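Local coordinates for protein ribosomal RNA methyltransferase, putative (Plasmodium falciparum, PDB 2PLW) that binds S-adenosylmethionine and probably transfers its methyl group to ribosomal RNA, as a 2'-O-methyltransferase of the RlmE (FtsJ) family, at residues A[96-99]-A[100-104]. Residues are numbered along the deposited sequence; the frame is centred on the assembly and turned at random.
Sequences YKLK and EILQD
Leu98 and Leu102 follow one another by a single turn on the buried side of helix 93-102, CB of Leu98 lying 4.2 Å from CD1 of Leu102. They are joined by a backbone bond, Leu102 N to Leu98 O, of 2.8 Å. In Leu102, chi1 of -61° sets CG beside the backbone N, which brings CG to 3.4 Å from Leu98 O. Leu98 packs onward against Ile68, Phe139 and Tyr143, while Ile101 reaches Tyr66 and Ile52; Ile101 N is shared weakly between Lys97 O (3.4 Å) and Leu98 O (3.1 Å).

The solvent side is looser. Lys99 and Glu100 are exposed, and Glu100 stretches its chain back past Lys97: OE2 of Glu100 lies 4.0 Å from CA of Lys97, while Lys97 NZ turns to a weak bond with Gln69 O. Gln103, the first residue to leave helical geometry, with positive phi (55°), still donates its N to Lys99 O (2.8 Å). Bent at chi2, the Gln103 side chain folds back so that NE2 makes a weak bond to Glu100 O.

This is the C-terminal turn of an amphipathic helix covering one face of the Rossmann-like methyltransferase sheet, the Leu98 side chain about 6 Å from that of Ile72, a residue of the S-adenosylmethionine site.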
loop_
_atom_site.group_PDB
_atom_site.type_symbol
_atom_site.label_atom_id
_atom_site.label_comp_id
_atom_site.label_asym_id
_atom_site.label_seq_id
_atom_site.Cartn_x
_atom_site.Cartn_y
_atom_site.Cartn_z
ATOM N N TYR A 96 7.140 -3.469 15.724
ATOM C CA TYR A 96 7.255 -2.734 16.977
ATOM C C TYR A 96 7.158 -1.219 16.791
ATOM O O TYR A 96 6.549 -0.515 17.614
ATOM C CB TYR A 96 8.460 -3.230 17.786
ATOM C CG TYR A 96 8.004 -4.469 18.546
ATOM C CD1 TYR A 96 8.314 -5.757 18.086
ATOM C CD2 TYR A 96 7.177 -4.352 19.668
ATOM C CE1 TYR A 96 7.855 -6.872 18.740
ATOM C CE2 TYR A 96 6.721 -5.493 20.346
ATOM C CZ TYR A 96 7.067 -6.742 19.865
ATOM O OH TYR A 96 6.622 -7.860 20.509
ATOM N N LYS A 97 7.641 -0.741 15.650
ATOM C CA LYS A 97 7.423 0.659 15.287
ATOM C C LYS A 97 5.943 0.956 15.028
ATOM O O LYS A 97 5.434 1.979 15.464
ATOM C CB LYS A 97 8.276 1.033 14.081
ATOM C CG LYS A 97 9.764 1.057 14.416
ATOM C CD LYS A 97 10.560 1.497 13.223
ATOM C CE LYS A 97 11.994 0.948 13.234
ATOM N NZ LYS A 97 12.621 1.048 11.858
ATOM N N LEU A 98 5.251 0.064 14.320
ATOM C CA LEU A 98 3.786 0.177 14.192
ATOM C C LEU A 98 3.066 0.141 15.526
ATOM O O LEU A 98 2.132 0.900 15.741
ATOM C CB LEU A 98 3.198 -0.879 13.242
ATOM C CG LEU A 98 3.511 -0.620 11.778
ATOM C CD1 LEU A 98 3.173 -1.868 10.932
ATOM C CD2 LEU A 98 2.786 0.654 11.235
ATOM N N LYS A 99 3.503 -0.743 16.419
ATOM C CA LYS A 99 2.897 -0.864 17.758
ATOM C C LYS A 99 2.978 0.460 18.537
ATOM O O LYS A 99 2.007 0.875 19.156
ATOM C CB LYS A 99 3.603 -1.983 18.535
ATOM C CG LYS A 99 2.942 -2.380 19.857
ATOM C CD LYS A 99 3.672 -3.563 20.510
ATOM C CE LYS A 99 3.250 -4.900 19.895
ATOM N NZ LYS A 99 1.955 -5.384 20.490
ATOM N N GLU A 100 4.149 1.102 18.500
ATOM C CA GLU A 100 4.379 2.411 19.111
ATOM C C GLU A 100 3.332 3.416 18.650
ATOM O O GLU A 100 2.849 4.213 19.436
ATOM C CB GLU A 100 5.757 2.955 18.722
ATOM C CG GLU A 100 6.927 2.509 19.569
ATOM C CD GLU A 100 8.185 3.325 19.249
ATOM O OE1 GLU A 100 8.616 4.125 20.117
ATOM O OE2 GLU A 100 8.731 3.177 18.120
ATOM N N ILE A 101 2.987 3.356 17.371
ATOM C CA ILE A 101 2.104 4.340 16.732
ATOM C C ILE A 101 0.614 3.986 16.907
ATOM O O ILE A 101 -0.203 4.840 17.281
ATOM C CB ILE A 101 2.473 4.528 15.214
ATOM C CG1 ILE A 101 3.898 5.042 15.016
ATOM C CG2 ILE A 101 1.527 5.511 14.526
ATOM C CD1 ILE A 101 4.452 4.766 13.607
ATOM N N LEU A 102 0.277 2.724 16.650
ATOM C CA LEU A 102 -1.103 2.239 16.638
ATOM C C LEU A 102 -1.660 1.815 17.995
ATOM O O LEU A 102 -2.884 1.820 18.176
ATOM C CB LEU A 102 -1.234 1.028 15.696
ATOM C CG LEU A 102 -0.911 1.212 14.210
ATOM C CD1 LEU A 102 -0.883 -0.132 13.542
ATOM C CD2 LEU A 102 -1.932 2.153 13.569
ATOM N N GLN A 103 -0.775 1.382 18.900
ATOM C CA GLN A 103 -1.178 0.689 20.131
ATOM C C GLN A 103 -2.054 -0.526 19.807
ATOM O O GLN A 103 -1.549 -1.543 19.343
ATOM C CB GLN A 103 -1.867 1.641 21.119
ATOM C CG GLN A 103 -1.013 2.823 21.566
ATOM C CD GLN A 103 0.337 2.387 22.091
ATOM O OE1 GLN A 103 0.431 1.495 22.953
ATOM N NE2 GLN A 103 1.400 3.008 21.577
ATOM N N ASP A 104 -3.354 -0.413 20.038
ATOM C CA ASP A 104 -4.275 -1.530 19.828
ATOM C C ASP A 104 -5.114 -1.401 18.548
ATOM O O ASP A 104 -6.057 -2.186 18.316
ATOM C CB ASP A 104 -5.166 -1.691 21.062
ATOM C CG ASP A 104 -4.407 -2.265 22.255
ATOM O OD1 ASP A 104 -3.386 -2.952 22.028
ATOM O OD2 ASP A 104 -4.829 -2.032 23.410
#